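Local coordinates for protein putative hydrolase (Acinetobacter sp. NBRC 100985, PDB 4XUK) that probably hydrolyses organophosphate triesters and lactones at a two-zinc centre of the metallo-beta-lactamase superfamily, at residues S138-A146 / Y157-I168; I192-G200 / Y236-T246. The protein carries 2 engineered substitutions. All blocks are in the same frame, centred on the assembly; numbering follows the deposited sequence.

Interaction 1 (S138-A146 / Y157-I168); sequences SFWLDPKQA and YLGTVEKIKQAI
Phe139, Trp140 and Tyr157 form an aromatic cluster at the junction of two helices, 134-141 and 151-173, in this metallo-beta-lactamase fold, and it illustrates how one tyrosine can serve both an apolar core and the backbone carbonyl of a facing helix. Tyr157 turns its edge to a face of Phe139, the planes 71° apart, with CE1 as the atom that meets the phenyl ring. Against Trp140 the same ring lies almost parallel, but the two are slid apart and barely overlap.

The indole is the knob of the contact, set among Tyr157, Thr160, Val161 and Ile164. With CG anti to its carbonyl carbon (chi1 -68°), Trp140 swings its six-membered ring in among the side chains of helix 151-173. One face carries CE2 of Phe139; the opposite face takes the methyl CD1 of Ile164, 3.5 Å from Trp140 CD2, while Val161 CG2 lies at the edge of the indole. Thr160 OG1 is buried here without a hydrogen-bonding partner in the model, 3.1 Å from Trp140 CZ3. The indole N-H is turned back to its own helix, where NE1 bonds Glu136.

Farther along helix 151-173, Leu141 and Ile168 meet tip to tip through their CD1 methyls, and Leu141 CD2 lies alongside the aliphatic chain of Lys165. At the other end, beyond the type I turn that begins at Asp142, Ala146 CB presses tightly on Leu158 CD1 at 3.5 Å.

The phenol end of Tyr157 joins all this to the backbone: OH donates to Phe139 O at 2.6 Å, in the carbonyl plane, and accepts from a water at 2.9 Å from OH that also donates to Trp140 O.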
loop_
_atom_site.group_PDB
_atom_site.type_symbol
_atom_site.label_atom_id
_atom_site.label_comp_id
_atom_site.label_asym_id
_atom_site.label_seq_id
_atom_site.Cartn_x
_atom_site.Cartn_y
_atom_site.Cartn_z
ATOM N N SER A 138 -34.012 -11.635 0.631
ATOM C CA SER A 138 -35.017 -12.450 -0.056
ATOM C C SER A 138 -34.405 -13.635 -0.797
ATOM O O SER A 138 -34.913 -14.759 -0.710
ATOM C CB SER A 138 -35.840 -11.602 -1.020
ATOM O OG SER A 138 -36.729 -10.765 -0.317
ATOM N N PHE A 139 -33.312 -13.395 -1.513
ATOM C CA PHE A 139 -32.676 -14.459 -2.282
ATOM C C PHE A 139 -32.089 -15.557 -1.402
ATOM O O PHE A 139 -32.225 -16.742 -1.712
ATOM C CB PHE A 139 -31.581 -13.881 -3.183
ATOM C CG PHE A 139 -30.717 -14.925 -3.837
ATOM C CD1 PHE A 139 -31.184 -15.646 -4.936
ATOM C CD2 PHE A 139 -29.436 -15.175 -3.372
ATOM C CE1 PHE A 139 -30.385 -16.599 -5.551
ATOM C CE2 PHE A 139 -28.629 -16.132 -3.981
ATOM C CZ PHE A 139 -29.106 -16.845 -5.075
ATOM N N TRP A 140 -31.428 -15.169 -0.315
ATOM C CA TRP A 140 -30.732 -16.142 0.529
ATOM C C TRP A 140 -31.591 -16.826 1.595
ATOM O O TRP A 140 -31.197 -17.873 2.120
ATOM C CB TRP A 140 -29.544 -15.482 1.223
ATOM C CG TRP A 140 -28.446 -15.092 0.287
ATOM C CD1 TRP A 140 -28.111 -13.829 -0.108
ATOM C CD2 TRP A 140 -27.531 -15.977 -0.370
ATOM N NE1 TRP A 140 -27.044 -13.877 -0.976
ATOM C CE2 TRP A 140 -26.673 -15.186 -1.152
ATOM C CE3 TRP A 140 -27.362 -17.363 -0.377
ATOM C CZ2 TRP A 140 -25.653 -15.737 -1.927
ATOM C CZ3 TRP A 140 -26.356 -17.909 -1.155
ATOM C CH2 TRP A 140 -25.517 -17.100 -1.918
ATOM N N LEU A 141 -32.737 -16.239 1.940
ATOM C CA LEU A 141 -33.513 -16.728 3.083
ATOM C C LEU A 141 -34.885 -17.307 2.706
ATOM O O LEU A 141 -35.689 -17.642 3.581
ATOM C CB LEU A 141 -33.637 -15.624 4.144
ATOM C CG LEU A 141 -32.296 -15.119 4.701
ATOM C CD1 LEU A 141 -32.443 -13.942 5.674
ATOM C CD2 LEU A 141 -31.544 -16.243 5.366
ATOM N N ASP A 142 -35.140 -17.444 1.407
ATOM C CA ASP A 142 -36.364 -18.098 0.919
ATOM C C ASP A 142 -36.115 -19.585 0.682
ATOM O O ASP A 142 -35.265 -19.950 -0.134
ATOM C CB ASP A 142 -36.837 -17.419 -0.370
ATOM C CG ASP A 142 -38.057 -18.101 -1.006
ATOM O OD1 ASP A 142 -38.711 -18.952 -0.361
ATOM O OD2 ASP A 142 -38.363 -17.759 -2.170
ATOM N N PRO A 143 -36.850 -20.399 1.402
ATOM C CA PRO A 143 -36.798 -21.857 1.292
ATOM C C PRO A 143 -37.209 -22.403 -0.062
ATOM O O PRO A 143 -37.018 -23.550 -0.287
ATOM C CB PRO A 143 -37.791 -22.307 2.336
ATOM C CG PRO A 143 -38.684 -21.165 2.504
ATOM C CD PRO A 143 -37.831 -19.972 2.388
ATOM N N LYS A 144 -37.669 -21.540 -0.938
ATOM C CA LYS A 144 -38.141 -21.918 -2.242
ATOM C C LYS A 144 -37.156 -21.636 -3.310
ATOM O O LYS A 144 -37.294 -22.055 -4.401
ATOM C CB LYS A 144 -39.415 -21.169 -2.558
ATOM C CG LYS A 144 -40.668 -21.956 -2.259
ATOM C CD LYS A 144 -41.475 -21.297 -1.188
ATOM C CE LYS A 144 -42.569 -20.437 -1.764
ATOM N NZ LYS A 144 -42.105 -19.635 -2.902
ATOM N N GLN A 145 -36.141 -20.899 -2.973
ATOM C CA GLN A 145 -35.169 -20.443 -3.954
ATOM C C GLN A 145 -34.307 -21.585 -4.497
ATOM O O GLN A 145 -33.875 -21.563 -5.654
ATOM C CB GLN A 145 -34.295 -19.351 -3.334
ATOM C CG GLN A 145 -33.317 -18.733 -4.293
ATOM C CD GLN A 145 -34.000 -18.086 -5.474
ATOM O OE1 GLN A 145 -33.661 -18.360 -6.620
ATOM N NE2 GLN A 145 -34.962 -17.214 -5.199
ATOM N N ALA A 146 -34.067 -22.584 -3.654
ATOM C CA ALA A 146 -33.154 -23.674 -3.990
ATOM C C ALA A 146 -33.605 -24.479 -5.206
ATOM O O ALA A 146 -32.776 -24.978 -5.958
ATOM C CB ALA A 146 -32.959 -24.586 -2.788
ATOM N N TYR A 157 -25.397 -23.179 -2.792
ATOM C CA TYR A 157 -26.387 -22.257 -2.244
ATOM C C TYR A 157 -26.824 -22.673 -0.842
ATOM O O TYR A 157 -26.756 -21.877 0.105
ATOM C CB TYR A 157 -27.592 -22.174 -3.197
ATOM C CG TYR A 157 -28.778 -21.414 -2.651
ATOM C CD1 TYR A 157 -28.842 -20.026 -2.738
ATOM C CD2 TYR A 157 -29.841 -22.083 -2.058
ATOM C CE1 TYR A 157 -29.928 -19.331 -2.251
ATOM C CE2 TYR A 157 -30.931 -21.391 -1.559
ATOM C CZ TYR A 157 -30.965 -20.021 -1.661
ATOM O OH TYR A 157 -32.042 -19.329 -1.171
ATOM N N LEU A 158 -27.209 -23.924 -0.698
ATOM C CA LEU A 158 -27.683 -24.459 0.562
ATOM C C LEU A 158 -26.610 -24.365 1.633
ATOM O O LEU A 158 -26.861 -24.077 2.763
ATOM C CB LEU A 158 -28.110 -25.896 0.387
ATOM C CG LEU A 158 -29.579 -26.301 0.232
ATOM C CD1 LEU A 158 -30.498 -25.312 -0.412
ATOM C CD2 LEU A 158 -29.797 -27.681 -0.339
ATOM N N GLY A 159 -25.402 -24.630 1.216
ATOM C CA GLY A 159 -24.266 -24.556 2.114
ATOM C C GLY A 159 -24.033 -23.149 2.618
ATOM O O GLY A 159 -23.851 -22.945 3.825
ATOM N N THR A 160 -24.030 -22.163 1.723
ATOM C CA THR A 160 -23.873 -20.805 2.222
ATOM C C THR A 160 -25.106 -20.288 2.966
ATOM O O THR A 160 -24.961 -19.540 3.924
ATOM C CB THR A 160 -23.293 -19.771 1.200
ATOM O OG1 THR A 160 -24.214 -18.694 0.987
ATOM C CG2 THR A 160 -22.914 -20.412 -0.096
ATOM N N VAL A 161 -26.306 -20.720 2.576
ATOM C CA VAL A 161 -27.499 -20.381 3.364
ATOM C C VAL A 161 -27.324 -20.738 4.847
ATOM O O VAL A 161 -27.650 -19.934 5.735
ATOM C CB VAL A 161 -28.799 -21.016 2.794
ATOM C CG1 VAL A 161 -29.939 -20.914 3.802
ATOM C CG2 VAL A 161 -29.194 -20.319 1.508
ATOM N N GLU A 162 -26.820 -21.921 5.129
ATOM C CA GLU A 162 -26.578 -22.314 6.508
ATOM C C GLU A 162 -25.591 -21.414 7.264
ATOM O O GLU A 162 -25.826 -21.050 8.355
ATOM C CB GLU A 162 -26.168 -23.752 6.628
ATOM C CG GLU A 162 -26.474 -24.330 7.983
ATOM C CD GLU A 162 -27.913 -24.856 8.150
ATOM O OE1 GLU A 162 -28.071 -26.038 8.392
ATOM O OE2 GLU A 162 -28.878 -24.116 8.062
ATOM N N LYS A 163 -24.513 -21.059 6.625
ATOM C CA LYS A 163 -23.548 -20.148 7.245
ATOM C C LYS A 163 -24.182 -18.784 7.503
ATOM O O LYS A 163 -23.923 -18.147 8.539
ATOM C CB LYS A 163 -22.331 -19.970 6.339
ATOM C CG LYS A 163 -21.573 -21.254 5.999
ATOM C CD LYS A 163 -20.552 -20.955 4.890
ATOM C CE LYS A 163 -19.868 -22.208 4.333
ATOM N NZ LYS A 163 -18.899 -22.796 5.285
ATOM N N ILE A 164 -24.994 -18.325 6.552
ATOM C CA ILE A 164 -25.667 -17.035 6.680
ATOM C C ILE A 164 -26.606 -17.054 7.883
ATOM O O ILE A 164 -26.599 -16.137 8.702
ATOM C CB ILE A 164 -26.476 -16.691 5.407
ATOM C CG1 ILE A 164 -25.541 -16.410 4.225
ATOM C CG2 ILE A 164 -27.388 -15.493 5.655
ATOM C CD1 ILE A 164 -26.242 -16.344 2.867
ATOM N N LYS A 165 -27.414 -18.106 7.970
ATOM C CA LYS A 165 -28.380 -18.236 9.042
ATOM C C LYS A 165 -27.710 -18.274 10.405
ATOM O O LYS A 165 -28.177 -17.609 11.329
ATOM C CB LYS A 165 -29.291 -19.451 8.808
ATOM C CG LYS A 165 -30.368 -19.182 7.771
ATOM C CD LYS A 165 -31.146 -20.445 7.406
ATOM C CE LYS A 165 -32.348 -20.096 6.538
ATOM N NZ LYS A 165 -33.172 -21.303 6.275
ATOM N N GLN A 166 -26.628 -19.011 10.539
ATOM C CA GLN A 166 -25.935 -19.051 11.793
ATOM C C GLN A 166 -25.350 -17.701 12.228
ATOM O O GLN A 166 -25.374 -17.385 13.346
ATOM C CB GLN A 166 -24.894 -20.166 11.848
ATOM C CG GLN A 166 -23.757 -20.022 10.872
ATOM C CD GLN A 166 -22.578 -19.204 11.372
ATOM O OE1 GLN A 166 -21.953 -18.439 10.653
ATOM N NE2 GLN A 166 -22.286 -19.393 12.601
ATOM N N ALA A 167 -24.882 -16.915 11.304
ATOM C CA ALA A 167 -24.291 -15.635 11.653
ATOM C C ALA A 167 -25.356 -14.650 12.104
ATOM O O ALA A 167 -25.151 -13.905 13.062
ATOM C CB ALA A 167 -23.528 -15.077 10.475
ATOM N N ILE A 168 -26.485 -14.637 11.408
ATOM C CA ILE A 168 -27.499 -13.605 11.644
ATOM C C ILE A 168 -28.511 -13.958 12.730
ATOM O O ILE A 168 -29.190 -13.075 13.254
ATOM C CB ILE A 168 -28.248 -13.231 10.354
ATOM C CG1 ILE A 168 -29.167 -14.365 9.899
ATOM C CG2 ILE A 168 -27.264 -12.848 9.249
ATOM C CD1 ILE A 168 -30.015 -13.983 8.709
HETATM O O HOH W 1 -32.845 -20.091 1.513
#

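Interaction 2 (I192-G200 / Y236-T246); sequences INTAGHTPG and YDIDPKKAVET. With ZN (zinc ion), chain D.
A zinc-ligand loop of the metallo-beta-lactamase fold, carrying His197, lies here against the N-terminal part of helix 240-257 and the residues leading into it. His197 binds zinc through NE2 at 2.2 Å; His108, His110 and Asp218 complete that site. The other ring nitrogen, ND1, donates to Asp237 OD1 at 2.8 Å, with a nearly straight N-H...O angle of 167°. The oxygen lies close to the imidazole plane, yet the carboxylate stands almost perpendicular to the ring, 89° from it. Asp237 is thus a second-shell residue: together with the zinc it helps fix the rotation of the ring, and it probably makes the metal-bound nitrogen a stronger donor. CG anti to the backbone N (chi1 179°) carries the imidazole out between zinc and carboxylate.

The loop backbone is held as well. Ile238 N donates to His197 O at 2.9 Å, and Asp239 N bonds Gly196 O. Thr246 OG1, one turn beyond Lys242, donates to Ala195 O at 2.7 Å, while its CG2 methyl packs on Thr194 CB. Between these bonds Gly196 lies against the helix in close contact, its CA 3.4 Å from Lys242 CG and near Ala243 N. Ala243 CB lies 3.6 Å from His197 N. The helix start itself is capped by Asp239, whose OD1 accepts from Lys242 N.

The Ile238 and Pro199 side chains cross at about a right angle, CD1 meeting CD, and both residues pack on Phe139 of helix 134-141. Helix 240-257 and its lead-in thus lie along the loop where it leaves strand 189-193, before the chain returns antiparallel along strand 202-208.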
loop_
_atom_site.group_PDB
_atom_site.type_symbol
_atom_site.label_atom_id
_atom_site.label_comp_id
_atom_site.label_asym_id
_atom_site.label_seq_id
_atom_site.Cartn_x
_atom_site.Cartn_y
_atom_site.Cartn_z
ATOM N N ILE A 192 -26.892 2.080 -2.715
ATOM C CA ILE A 192 -26.822 2.081 -4.169
ATOM C C ILE A 192 -26.912 0.665 -4.705
ATOM O O ILE A 192 -26.115 -0.210 -4.333
ATOM C CB ILE A 192 -25.523 2.768 -4.655
ATOM C CG1 ILE A 192 -25.463 4.193 -4.090
ATOM C CG2 ILE A 192 -25.428 2.768 -6.179
ATOM C CD1 ILE A 192 -24.190 4.928 -4.407
ATOM N N ASN A 193 -27.886 0.430 -5.577
ATOM C CA ASN A 193 -28.051 -0.898 -6.123
ATOM C C ASN A 193 -26.931 -1.230 -7.098
ATOM O O ASN A 193 -26.735 -0.546 -8.109
ATOM C CB ASN A 193 -29.414 -1.067 -6.789
ATOM C CG ASN A 193 -29.653 -2.491 -7.236
ATOM O OD1 ASN A 193 -28.947 -3.004 -8.105
ATOM N ND2 ASN A 193 -30.639 -3.145 -6.637
ATOM N N THR A 194 -26.190 -2.283 -6.778
ATOM C CA THR A 194 -25.126 -2.746 -7.652
ATOM C C THR A 194 -25.261 -4.257 -7.799
ATOM O O THR A 194 -24.311 -5.004 -7.610
ATOM C CB THR A 194 -23.735 -2.351 -7.118
ATOM O OG1 THR A 194 -23.576 -2.814 -5.769
ATOM C CG2 THR A 194 -23.560 -0.843 -7.150
ATOM N N ALA A 195 -26.472 -4.694 -8.126
ATOM C CA ALA A 195 -26.774 -6.112 -8.270
ATOM C C ALA A 195 -26.021 -6.780 -9.411
ATOM O O ALA A 195 -25.620 -6.127 -10.372
ATOM C CB ALA A 195 -28.279 -6.315 -8.458
ATOM N N GLY A 196 -25.860 -8.095 -9.294
ATOM C CA GLY A 196 -25.230 -8.899 -10.324
ATOM C C GLY A 196 -24.385 -9.952 -9.650
ATOM O O GLY A 196 -24.630 -11.152 -9.792
ATOM N N HIS A 197 -23.376 -9.495 -8.911
ATOM C CA HIS A 197 -22.559 -10.398 -8.116
ATOM C C HIS A 197 -23.443 -11.276 -7.236
ATOM O O HIS A 197 -23.214 -12.476 -7.120
ATOM C CB HIS A 197 -21.580 -9.609 -7.255
ATOM C CG HIS A 197 -20.722 -10.464 -6.384
ATOM N ND1 HIS A 197 -19.785 -11.344 -6.884
ATOM C CD2 HIS A 197 -20.650 -10.563 -5.034
ATOM C CE1 HIS A 197 -19.175 -11.947 -5.876
ATOM N NE2 HIS A 197 -19.683 -11.490 -4.747
ATOM N N THR A 198 -24.447 -10.662 -6.613
ATOM C CA THR A 198 -25.542 -11.392 -5.976
ATOM C C THR A 198 -26.805 -10.629 -6.319
ATOM O O THR A 198 -26.730 -9.453 -6.682
ATOM C CB THR A 198 -25.412 -11.461 -4.433
ATOM O OG1 THR A 198 -25.561 -10.153 -3.876
ATOM C CG2 THR A 198 -24.074 -12.078 -4.007
ATOM N N PRO A 199 -27.974 -11.275 -6.187
ATOM C CA PRO A 199 -29.183 -10.586 -6.659
ATOM C C PRO A 199 -29.514 -9.300 -5.898
ATOM O O PRO A 199 -30.230 -8.457 -6.444
ATOM C CB PRO A 199 -30.277 -11.642 -6.477
ATOM C CG PRO A 199 -29.549 -12.954 -6.574
ATOM C CD PRO A 199 -28.227 -12.699 -5.893
ATOM N N GLY A 200 -28.997 -9.135 -4.681
ATOM C CA GLY A 200 -29.290 -7.941 -3.901
ATOM C C GLY A 200 -28.042 -7.217 -3.429
ATOM O O GLY A 200 -28.047 -6.559 -2.380
ATOM N N TYR A 236 -17.360 -16.277 -9.116
ATOM C CA TYR A 236 -18.127 -15.976 -7.911
ATOM C C TYR A 236 -19.433 -15.217 -8.192
ATOM O O TYR A 236 -20.345 -15.217 -7.350
ATOM C CB TYR A 236 -17.279 -15.160 -6.912
ATOM C CG TYR A 236 -15.986 -15.824 -6.463
ATOM C CD1 TYR A 236 -15.940 -17.176 -6.156
ATOM C CD2 TYR A 236 -14.815 -15.082 -6.339
ATOM C CE1 TYR A 236 -14.760 -17.773 -5.748
ATOM C CE2 TYR A 236 -13.636 -15.672 -5.930
ATOM C CZ TYR A 236 -13.619 -17.019 -5.635
ATOM O OH TYR A 236 -12.448 -17.611 -5.223
ATOM N N ASP A 237 -19.506 -14.530 -9.328
ATOM C CA ASP A 237 -20.701 -13.773 -9.688
ATOM C C ASP A 237 -21.876 -14.730 -9.900
ATOM O O ASP A 237 -21.747 -15.721 -10.612
ATOM C CB ASP A 237 -20.464 -12.966 -10.976
ATOM C CG ASP A 237 -19.453 -11.851 -10.798
ATOM O OD1 ASP A 237 -19.262 -11.381 -9.656
ATOM O OD2 ASP A 237 -18.848 -11.421 -11.806
ATOM N N ILE A 238 -23.020 -14.450 -9.279
ATOM C CA ILE A 238 -24.209 -15.283 -9.516
ATOM C C ILE A 238 -24.803 -14.963 -10.892
ATOM O O ILE A 238 -25.221 -15.865 -11.641
ATOM C CB ILE A 238 -25.264 -15.130 -8.392
ATOM C CG1 ILE A 238 -24.741 -15.762 -7.096
ATOM C CG2 ILE A 238 -26.578 -15.793 -8.798
ATOM C CD1 ILE A 238 -25.578 -15.484 -5.882
ATOM N N ASP A 239 -24.831 -13.681 -11.236
ATOM C CA ASP A 239 -25.176 -13.283 -12.601
ATOM C C ASP A 239 -23.997 -12.508 -13.181
ATOM O O ASP A 239 -23.902 -11.289 -13.004
ATOM C CB ASP A 239 -26.440 -12.421 -12.607
ATOM C CG ASP A 239 -26.930 -12.078 -14.017
ATOM O OD1 ASP A 239 -26.135 -12.083 -14.982
ATOM O OD2 ASP A 239 -28.131 -11.776 -14.154
ATOM N N PRO A 240 -23.088 -13.215 -13.870
ATOM C CA PRO A 240 -21.870 -12.584 -14.396
ATOM C C PRO A 240 -22.129 -11.469 -15.403
ATOM O O PRO A 240 -21.396 -10.479 -15.404
ATOM C CB PRO A 240 -21.120 -13.748 -15.064
ATOM C CG PRO A 240 -22.095 -14.889 -15.126
ATOM C CD PRO A 240 -23.049 -14.682 -13.997
ATOM N N LYS A 241 -23.123 -11.624 -16.241
ATOM C CA LYS A 241 -23.423 -10.592 -17.173
ATOM C C LYS A 241 -23.849 -9.309 -16.512
ATOM O O LYS A 241 -23.372 -8.284 -16.840
ATOM C CB LYS A 241 -24.458 -11.017 -18.198
ATOM C CG LYS A 241 -23.981 -10.804 -19.607
ATOM C CD LYS A 241 -22.636 -11.493 -19.892
ATOM C CE LYS A 241 -21.372 -10.747 -19.404
ATOM N NZ LYS A 241 -20.702 -9.881 -20.353
ATOM N N LYS A 242 -24.771 -9.406 -15.590
ATOM C CA LYS A 242 -25.265 -8.273 -14.827
ATOM C C LYS A 242 -24.130 -7.651 -13.991
ATOM O O LYS A 242 -24.062 -6.433 -13.832
ATOM C CB LYS A 242 -26.421 -8.754 -13.940
ATOM C CG LYS A 242 -26.992 -7.741 -12.968
ATOM C CD LYS A 242 -27.896 -6.743 -13.653
ATOM C CE LYS A 242 -28.842 -6.083 -12.649
ATOM N NZ LYS A 242 -30.002 -6.967 -12.298
ATOM N N ALA A 243 -23.241 -8.485 -13.458
ATOM C CA ALA A 243 -22.136 -7.985 -12.618
ATOM C C ALA A 243 -21.121 -7.196 -13.434
ATOM O O ALA A 243 -20.533 -6.216 -12.942
ATOM C CB ALA A 243 -21.456 -9.128 -11.886
ATOM N N VAL A 244 -20.899 -7.628 -14.673
ATOM C CA VAL A 244 -20.051 -6.867 -15.591
ATOM C C VAL A 244 -20.696 -5.525 -15.912
ATOM O O VAL A 244 -20.034 -4.486 -15.866
ATOM C CB VAL A 244 -19.774 -7.662 -16.893
ATOM C CG1 VAL A 244 -19.166 -6.767 -17.957
ATOM C CG2 VAL A 244 -18.854 -8.837 -16.606
ATOM N N GLU A 245 -21.992 -5.542 -16.225
ATOM C CA GLU A 245 -22.706 -4.305 -16.515
ATOM C C GLU A 245 -22.589 -3.344 -15.339
ATOM O O GLU A 245 -22.371 -2.141 -15.518
ATOM C CB GLU A 245 -24.180 -4.596 -16.799
ATOM C CG GLU A 245 -24.411 -5.472 -18.022
ATOM C CD GLU A 245 -25.873 -5.852 -18.190
ATOM O OE1 GLU A 245 -26.187 -6.607 -19.135
ATOM O OE2 GLU A 245 -26.708 -5.390 -17.374
ATOM N N THR A 246 -22.735 -3.883 -14.133
ATOM C CA THR A 246 -22.659 -3.062 -12.930
ATOM C C THR A 246 -21.270 -2.454 -12.740
ATOM O O THR A 246 -21.146 -1.257 -12.473
ATOM C CB THR A 246 -23.031 -3.862 -11.686
ATOM O OG1 THR A 246 -24.424 -4.192 -11.736
ATOM C CG2 THR A 246 -22.775 -3.033 -10.435
HETATM ZN ZN ZN D . -19.100 -11.894 -2.706
#

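In the fold
The two interactions follow one another along the chain, with interaction 1 complete before interaction 2 begins, and their centres lie about 18 Å apart. Interaction 1 joins helices 134-141 and 151-173, which lie in sequence between strands 129-133 and 177-180 of one seven-stranded sheet; interaction 2 joins the loop after strand 189-193, in the other seven-stranded sheet, to helix 240-257. They meet directly: Phe139 CD1 lies 3.5 Å from Pro199 CG, and Phe139 CE2 and Trp140 CZ2 both touch Ile238 CD1. Helix 134-141 thus bridges them, so that packing extends from helix 151-173 to the loop that carries a zinc ligand.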